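Local coordinates for protein short chain dehydrogenase (A0QTM2 homolog) (Mycobacterium thermoresistibile, PDB 3SC4) that probably catalyses NAD(P)-dependent oxidation or reduction of a substrate not yet identified, as a member of the short-chain dehydrogenase family, at residues L7-I21 against T87-A101. Numbering follows the deposited sequence.
Sequences LRGKTMFISGGSRGI and TVEQFGGIDICVNNA
Phe13 N donates a hydrogen bond to Ile96 O at 2.7 Å and Phe13 O accepts another from Val98 N, tightly lacing strand 11-15 to its parallel neighbour 96-99 in the middle of the Rossmann sheet. On one face, Met12 SD lies 3.6 Å from Val98 CG2 and also touches Ile96 CG2, while Ile14 and Val98 run side by side; on the other, the edge of the Phe13 ring meets Thr87 OG1, whose hydrogen bond goes to Ala83 O. At the N-terminal end Thr11 O accepts from both Asp95 N and Ile96 N, and Asp95 OD2 turns its anti lone pair to Thr11 N (2.9 Å) while also pairing with Arg142. Lys10 is looser and partly exposed, its NZ 4.4 Å from Asp95 OD1, too far for a salt bridge. At the far end, Ser15 OG sits between its own backbone N and carbonyl carbon (chi1 68°), where Asn100 N and Ala101 N both donate to it, the bond from Ala101 N nearly straight at 174°; a water joins it to Asn99 OD1. Past Ser15 contact thins along the glycine-rich turn, which in this family binds the cofactor. Ser15 OG thus ties the end of strand 11-15, just before that turn, to the residues following strand 96-99.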
ATOM      1  N   LEU B   7     -19.169  19.352 -18.105  1.00 40.99           N
ATOM      2  CA  LEU B   7     -17.765  19.643 -17.827  1.00 39.40           C
ATOM      3  C   LEU B   7     -17.215  20.684 -18.794  1.00 40.33           C
ATOM      4  O   LEU B   7     -16.011  20.744 -19.058  1.00 39.45           O
ATOM      5  CB  LEU B   7     -16.950  18.348 -17.889  1.00 37.47           C
ATOM      6  CG  LEU B   7     -17.487  17.231 -16.992  1.00 34.59           C
ATOM      7  CD1 LEU B   7     -16.768  15.963 -17.283  1.00 31.26           C
ATOM      8  CD2 LEU B   7     -17.360  17.615 -15.515  1.00 32.45           C
ATOM      9  N   ARG B   8     -18.107  21.526 -19.306  1.00 42.06           N
ATOM     10  CA  ARG B   8     -17.740  22.532 -20.292  1.00 43.44           C
ATOM     11  C   ARG B   8     -16.778  23.516 -19.643  1.00 42.93           C
ATOM     12  O   ARG B   8     -17.027  23.979 -18.529  1.00 42.94           O
ATOM     13  CB  ARG B   8     -18.993  23.253 -20.806  1.00 45.59           C
ATOM     14  CG  ARG B   8     -18.796  24.043 -22.112  1.00 49.76           C
ATOM     15  CD  ARG B   8     -20.134  24.142 -22.830  1.00 55.79           C
ATOM     16  NE  ARG B   8     -20.082  24.831 -24.120  1.00 61.18           N
ATOM     17  CZ  ARG B   8     -19.701  24.284 -25.280  1.00 64.08           C
ATOM     18  NH1 ARG B   8     -19.298  23.013 -25.351  1.00 63.21           N
ATOM     19  NH2 ARG B   8     -19.724  25.028 -26.389  1.00 66.62           N
ATOM     20  N   GLY B   9     -15.667  23.794 -20.322  1.00 42.14           N
ATOM     21  CA  GLY B   9     -14.665  24.739 -19.820  1.00 42.23           C
ATOM     22  C   GLY B   9     -13.824  24.249 -18.647  1.00 40.40           C
ATOM     23  O   GLY B   9     -13.031  25.008 -18.079  1.00 40.83           O
ATOM     24  N   LYS B  10     -13.984  22.983 -18.282  1.00 37.87           N
ATOM     25  CA  LYS B  10     -13.257  22.438 -17.165  1.00 36.18           C
ATOM     26  C   LYS B  10     -11.965  21.791 -17.667  1.00 34.07           C
ATOM     27  O   LYS B  10     -11.852  21.449 -18.852  1.00 34.27           O
ATOM     28  CB  LYS B  10     -14.152  21.469 -16.394  1.00 35.64           C
ATOM     29  CG  LYS B  10     -15.426  22.164 -15.868  1.00 39.34           C
ATOM     30  CD  LYS B  10     -15.702  21.919 -14.366  1.00 41.31           C
ATOM     31  CE  LYS B  10     -16.803  22.844 -13.804  1.00 42.68           C
ATOM     32  NZ  LYS B  10     -16.427  24.311 -13.865  1.00 45.44           N
ATOM     33  N   THR B  11     -10.983  21.671 -16.776  1.00 31.67           N
ATOM     34  CA  THR B  11      -9.678  21.146 -17.129  1.00 29.87           C
ATOM     35  C   THR B  11      -9.380  19.846 -16.403  1.00 27.70           C
ATOM     36  O   THR B  11      -9.462  19.797 -15.189  1.00 27.03           O
ATOM     37  CB  THR B  11      -8.602  22.162 -16.789  1.00 30.39           C
ATOM     38  OG1 THR B  11      -8.771  23.305 -17.632  1.00 31.64           O
ATOM     39  CG2 THR B  11      -7.216  21.583 -17.028  1.00 29.08           C
ATOM     40  N   MET B  12      -9.018  18.806 -17.156  1.00 26.46           N
ATOM     41  CA  MET B  12      -8.582  17.519 -16.594  1.00 25.17           C
ATOM     42  C   MET B  12      -7.092  17.237 -16.767  1.00 24.64           C
ATOM     43  O   MET B  12      -6.537  17.444 -17.842  1.00 25.16           O
ATOM     44  CB  MET B  12      -9.338  16.371 -17.249  1.00 24.93           C
ATOM     45  CG  MET B  12      -8.874  14.985 -16.793  1.00 24.67           C
ATOM     46  SD  MET B  12     -10.134  13.727 -17.066  1.00 26.72           S
ATOM     47  CE  MET B  12      -9.939  13.385 -18.788  1.00 20.70           C
ATOM     48  N   PHE B  13      -6.465  16.739 -15.703  1.00 23.82           N
ATOM     49  CA  PHE B  13      -5.126  16.167 -15.760  1.00 23.27           C
ATOM     50  C   PHE B  13      -5.229  14.649 -15.608  1.00 22.23           C
ATOM     51  O   PHE B  13      -5.716  14.162 -14.596  1.00 22.11           O
ATOM     52  CB  PHE B  13      -4.249  16.726 -14.649  1.00 22.88           C
ATOM     53  CG  PHE B  13      -2.789  16.347 -14.791  1.00 23.92           C
ATOM     54  CD1 PHE B  13      -1.911  17.143 -15.532  1.00 23.48           C
ATOM     55  CD2 PHE B  13      -2.296  15.194 -14.199  1.00 22.16           C
ATOM     56  CE1 PHE B  13      -0.583  16.799 -15.663  1.00 23.51           C
ATOM     57  CE2 PHE B  13      -0.969  14.836 -14.339  1.00 22.41           C
ATOM     58  CZ  PHE B  13      -0.100  15.655 -15.065  1.00 22.88           C
ATOM     59  N   ILE B  14      -4.760  13.902 -16.591  1.00 21.83           N
ATOM     60  CA  ILE B  14      -4.888  12.456 -16.546  1.00 21.21           C
ATOM     61  C   ILE B  14      -3.542  11.779 -16.798  1.00 21.47           C
ATOM     62  O   ILE B  14      -2.828  12.128 -17.738  1.00 21.43           O
ATOM     63  CB  ILE B  14      -6.001  11.942 -17.510  1.00 21.33           C
ATOM     64  CG1 ILE B  14      -6.190  10.433 -17.356  1.00 21.28           C
ATOM     65  CG2 ILE B  14      -5.721  12.310 -18.948  1.00 19.92           C
ATOM     66  CD1 ILE B  14      -7.361   9.882 -18.160  1.00 20.68           C
ATOM     67  N   SER B  15      -3.174  10.872 -15.891  1.00 21.26           N
ATOM     68  CA  SER B  15      -2.016  10.021 -16.073  1.00 21.78           C
ATOM     69  C   SER B  15      -2.474   8.853 -16.925  1.00 22.31           C
ATOM     70  O   SER B  15      -3.548   8.258 -16.708  1.00 22.49           O
ATOM     71  CB  SER B  15      -1.450   9.514 -14.753  1.00 21.00           C
ATOM     72  OG  SER B  15      -2.348   8.598 -14.142  1.00 19.82           O
ATOM     73  N   GLY B  16      -1.595   8.519 -17.855  0.50 22.82           N
ATOM     74  CA  GLY B  16      -1.931   7.697 -18.988  0.50 23.07           C
ATOM     75  C   GLY B  16      -2.714   8.553 -19.959  0.50 23.46           C
ATOM     76  O   GLY B  16      -2.376   9.715 -20.230  0.50 23.03           O
ATOM     77  N   GLY B  17      -3.784   7.966 -20.459  0.50 23.27           N
ATOM     78  CA  GLY B  17      -4.686   8.696 -21.283  0.50 24.30           C
ATOM     79  C   GLY B  17      -4.509   8.374 -22.736  1.00 25.03           C
ATOM     80  O   GLY B  17      -5.368   8.719 -23.531  1.00 26.14           O
ATOM     81  N   SER B  18      -3.437   7.675 -23.089  1.00 25.90           N
ATOM     82  CA  SER B  18      -3.059   7.493 -24.487  1.00 26.74           C
ATOM     83  C   SER B  18      -3.768   6.365 -25.233  1.00 25.96           C
ATOM     84  O   SER B  18      -3.656   6.267 -26.444  1.00 27.25           O
ATOM     85  CB  SER B  18      -1.542   7.326 -24.572  1.00 27.40           C
ATOM     86  OG  SER B  18      -1.171   5.973 -24.665  1.00 29.36           O
ATOM     87  N   ARG B  19      -4.476   5.502 -24.518  1.00 25.10           N
ATOM     88  CA  ARG B  19      -5.175   4.370 -25.140  1.00 24.87           C
ATOM     89  C   ARG B  19      -6.240   3.782 -24.193  1.00 23.62           C
ATOM     90  O   ARG B  19      -6.360   4.176 -23.035  1.00 21.95           O
ATOM     91  CB  ARG B  19      -4.180   3.289 -25.579  1.00 25.26           C
ATOM     92  CG  ARG B  19      -3.470   2.501 -24.441  1.00 26.79           C
ATOM     93  CD  ARG B  19      -2.438   1.432 -24.950  1.00 30.08           C
ATOM     94  NE  ARG B  19      -1.038   1.854 -24.741  1.00 34.98           N
ATOM     95  CZ  ARG B  19      -0.335   2.656 -25.554  1.00 37.44           C
ATOM     96  NH1 ARG B  19      -0.853   3.135 -26.667  1.00 40.29           N
ATOM     97  NH2 ARG B  19       0.908   2.982 -25.272  1.00 38.08           N
ATOM     98  N   GLY B  20      -7.036   2.868 -24.715  1.00 23.04           N
ATOM     99  CA  GLY B  20      -7.945   2.099 -23.880  1.00 22.34           C
ATOM    100  C   GLY B  20      -8.818   2.922 -22.968  1.00 21.28           C
ATOM    101  O   GLY B  20      -9.452   3.874 -23.421  1.00 21.87           O
ATOM    102  N   ILE B  21      -8.823   2.549 -21.685  1.00 19.98           N
ATOM    103  CA  ILE B  21      -9.702   3.120 -20.651  1.00 19.05           C
ATOM    104  C   ILE B  21      -9.449   4.612 -20.440  1.00 18.32           C
ATOM    105  O   ILE B  21     -10.386   5.400 -20.352  1.00 18.25           O
ATOM    106  CB  ILE B  21      -9.524   2.352 -19.303  1.00 18.65           C
ATOM    107  CG1 ILE B  21     -10.007   0.900 -19.454  1.00 20.46           C
ATOM    108  CG2 ILE B  21     -10.271   3.029 -18.168  1.00 18.93           C
ATOM    109  CD1 ILE B  21      -9.679  -0.008 -18.267  1.00 21.47           C
ATOM    110  N   THR B  87       0.407  22.298 -17.428  1.00 33.99           N
ATOM    111  CA  THR B  87      -1.043  22.255 -17.551  1.00 33.30           C
ATOM    112  C   THR B  87      -1.642  23.579 -17.035  1.00 35.07           C
ATOM    113  O   THR B  87      -2.520  24.177 -17.678  1.00 35.68           O
ATOM    114  CB  THR B  87      -1.610  21.024 -16.771  1.00 31.71           C
ATOM    115  OG1 THR B  87      -1.098  19.812 -17.349  1.00 29.30           O
ATOM    116  CG2 THR B  87      -3.146  20.990 -16.777  1.00 29.94           C
ATOM    117  N   VAL B  88      -1.146  24.037 -15.884  1.00 35.64           N
ATOM    118  CA  VAL B  88      -1.616  25.266 -15.270  1.00 36.55           C
ATOM    119  C   VAL B  88      -1.309  26.504 -16.116  1.00 38.95           C
ATOM    120  O   VAL B  88      -2.193  27.328 -16.291  1.00 39.37           O
ATOM    121  CB  VAL B  88      -1.050  25.424 -13.845  1.00 36.89           C
ATOM    122  CG1 VAL B  88      -1.276  26.862 -13.280  1.00 37.04           C
ATOM    123  CG2 VAL B  88      -1.667  24.370 -12.926  1.00 33.94           C
ATOM    124  N   GLU B  89      -0.092  26.621 -16.657  1.00 40.37           N
ATOM    125  CA  GLU B  89       0.296  27.768 -17.520  1.00 42.64           C
ATOM    126  C   GLU B  89      -0.538  27.838 -18.800  1.00 43.24           C
ATOM    127  O   GLU B  89      -0.795  28.906 -19.320  1.00 44.78           O
ATOM    128  CB  GLU B  89       1.793  27.723 -17.900  1.00 43.33           C
ATOM    129  N   GLN B  90      -0.956  26.684 -19.292  1.00 42.40           N
ATOM    130  CA  GLN B  90      -1.718  26.581 -20.532  1.00 42.75           C
ATOM    131  C   GLN B  90      -3.222  26.771 -20.285  1.00 42.06           C
ATOM    132  O   GLN B  90      -3.876  27.476 -21.045  1.00 43.01           O
ATOM    133  CB  GLN B  90      -1.437  25.208 -21.162  1.00 41.78           C
ATOM    134  CG  GLN B  90      -2.093  24.925 -22.496  1.00 43.99           C
ATOM    135  CD  GLN B  90      -1.477  25.707 -23.637  1.00 47.99           C
ATOM    136  OE1 GLN B  90      -0.254  25.727 -23.806  1.00 51.28           O
ATOM    137  NE2 GLN B  90      -2.320  26.347 -24.433  1.00 47.61           N
ATOM    138  N   PHE B  91      -3.766  26.151 -19.232  1.00 40.21           N
ATOM    139  CA  PHE B  91      -5.233  26.128 -19.013  1.00 39.56           C
ATOM    140  C   PHE B  91      -5.731  26.878 -17.786  1.00 39.70           C
ATOM    141  O   PHE B  91      -6.936  27.102 -17.645  1.00 39.52           O
ATOM    142  CB  PHE B  91      -5.755  24.684 -18.939  1.00 37.66           C
ATOM    143  CG  PHE B  91      -5.627  23.927 -20.220  1.00 37.09           C
ATOM    144  CD1 PHE B  91      -6.185  24.418 -21.387  1.00 38.20           C
ATOM    145  CD2 PHE B  91      -4.955  22.724 -20.261  1.00 36.38           C
ATOM    146  CE1 PHE B  91      -6.067  23.718 -22.561  1.00 38.50           C
ATOM    147  CE2 PHE B  91      -4.838  22.008 -21.434  1.00 35.81           C
ATOM    148  CZ  PHE B  91      -5.387  22.508 -22.585  1.00 37.59           C
ATOM    149  N   GLY B  92      -4.830  27.222 -16.876  1.00 39.91           N
ATOM    150  CA  GLY B  92      -5.163  28.145 -15.797  1.00 40.87           C
ATOM    151  C   GLY B  92      -5.653  27.536 -14.495  1.00 40.00           C
ATOM    152  O   GLY B  92      -5.992  28.297 -13.572  1.00 41.50           O
ATOM    153  N   GLY B  93      -5.669  26.204 -14.372  1.00 37.37           N
ATOM    154  CA  GLY B  93      -6.231  25.589 -13.164  1.00 36.07           C
ATOM    155  C   GLY B  93      -6.721  24.178 -13.427  1.00 34.06           C
ATOM    156  O   GLY B  93      -6.943  23.806 -14.588  1.00 35.03           O
ATOM    157  N   ILE B  94      -6.872  23.379 -12.372  1.00 31.09           N
ATOM    158  CA  ILE B  94      -7.191  21.980 -12.554  1.00 28.41           C
ATOM    159  C   ILE B  94      -8.472  21.610 -11.822  1.00 27.47           C
ATOM    160  O   ILE B  94      -8.576  21.734 -10.611  1.00 27.07           O
ATOM    161  CB  ILE B  94      -6.022  21.064 -12.130  1.00 27.22           C
ATOM    162  CG1 ILE B  94      -4.817  21.323 -13.041  1.00 26.78           C
ATOM    163  CG2 ILE B  94      -6.433  19.551 -12.189  1.00 24.53           C
ATOM    164  CD1 ILE B  94      -3.537  20.681 -12.574  1.00 24.15           C
ATOM    165  N   ASP B  95      -9.441  21.137 -12.584  1.00 26.45           N
ATOM    166  CA  ASP B  95     -10.720  20.734 -12.038  1.00 26.60           C
ATOM    167  C   ASP B  95     -10.763  19.262 -11.697  1.00 25.44           C
ATOM    168  O   ASP B  95     -11.397  18.884 -10.717  1.00 25.80           O
ATOM    169  CB  ASP B  95     -11.813  21.034 -13.059  1.00 27.15           C
ATOM    170  CG  ASP B  95     -12.051  22.512 -13.218  1.00 29.19           C
ATOM    171  OD1 ASP B  95     -12.504  23.118 -12.219  1.00 31.10           O
ATOM    172  OD2 ASP B  95     -11.773  23.065 -14.319  1.00 30.35           O
ATOM    173  N   ILE B  96     -10.116  18.449 -12.542  1.00 24.11           N
ATOM    174  CA  ILE B  96     -10.195  17.017 -12.482  1.00 22.39           C
ATOM    175  C   ILE B  96      -8.787  16.392 -12.596  1.00 21.98           C
ATOM    176  O   ILE B  96      -8.007  16.736 -13.482  1.00 21.94           O
ATOM    177  CB  ILE B  96     -11.076  16.488 -13.615  1.00 22.54           C
ATOM    178  CG1 ILE B  96     -12.453  17.131 -13.541  1.00 21.25           C
ATOM    179  CG2 ILE B  96     -11.183  14.923 -13.563  1.00 20.06           C
ATOM    180  CD1 ILE B  96     -13.250  16.929 -14.788  1.00 19.07           C
ATOM    181  N   CYS B  97      -8.469  15.511 -11.650  1.00 20.83           N
ATOM    182  CA  CYS B  97      -7.256  14.730 -11.671  1.00 20.21           C
ATOM    183  C   CYS B  97      -7.659  13.264 -11.737  1.00 19.00           C
ATOM    184  O   CYS B  97      -8.324  12.772 -10.828  1.00 18.52           O
ATOM    185  CB  CYS B  97      -6.471  14.978 -10.395  1.00 20.36           C
ATOM    186  SG  CYS B  97      -4.978  13.965 -10.264  1.00 20.94           S
ATOM    187  N   VAL B  98      -7.318  12.587 -12.826  1.00 18.28           N
ATOM    188  CA  VAL B  98      -7.599  11.165 -12.943  1.00 17.54           C
ATOM    189  C   VAL B  98      -6.299  10.393 -12.888  1.00 17.13           C
ATOM    190  O   VAL B  98      -5.444  10.578 -13.719  1.00 16.82           O
ATOM    191  CB  VAL B  98      -8.316  10.815 -14.243  1.00 17.66           C
ATOM    192  CG1 VAL B  98      -8.404   9.308 -14.390  1.00 16.55           C
ATOM    193  CG2 VAL B  98      -9.695  11.450 -14.273  1.00 17.55           C
ATOM    194  N   ASN B  99      -6.168   9.527 -11.893  1.00 17.14           N
ATOM    195  CA  ASN B  99      -5.022   8.637 -11.770  1.00 17.08           C
ATOM    196  C   ASN B  99      -5.337   7.312 -12.434  1.00 17.61           C
ATOM    197  O   ASN B  99      -5.986   6.442 -11.841  1.00 16.07           O
ATOM    198  CB  ASN B  99      -4.653   8.416 -10.297  1.00 16.76           C
ATOM    199  CG  ASN B  99      -4.214   9.688  -9.620  1.00 15.96           C
ATOM    200  OD1 ASN B  99      -3.219  10.281 -10.003  1.00 16.51           O
ATOM    201  ND2 ASN B  99      -4.957  10.115  -8.617  1.00 11.13           N
ATOM    202  N   ASN B 100      -4.888   7.189 -13.683  1.00 19.80           N
ATOM    203  CA  ASN B 100      -5.130   5.991 -14.498  1.00 21.17           C
ATOM    204  C   ASN B 100      -3.859   5.199 -14.850  1.00 20.74           C
ATOM    205  O   ASN B 100      -3.952   4.045 -15.134  1.00 21.05           O
ATOM    206  CB  ASN B 100      -5.909   6.385 -15.766  1.00 22.29           C
ATOM    207  CG  ASN B 100      -5.870   5.297 -16.870  1.00 25.09           C
ATOM    208  OD1 ASN B 100      -6.399   4.189 -16.690  1.00 28.12           O
ATOM    209  ND2 ASN B 100      -5.220   5.619 -18.006  1.00 25.57           N
ATOM    210  N   ALA B 101      -2.683   5.798 -14.809  1.00 21.39           N
ATOM    211  CA  ALA B 101      -1.447   5.075 -15.132  1.00 21.93           C
ATOM    212  C   ALA B 101      -1.375   3.798 -14.314  1.00 22.19           C
ATOM    213  O   ALA B 101      -1.679   3.799 -13.122  1.00 22.32           O
ATOM    214  CB  ALA B 101      -0.244   5.924 -14.865  1.00 21.63           C
TER
HETATM  215  O   HOH W   1      -1.642   8.805 -11.615  1.00  8.23           O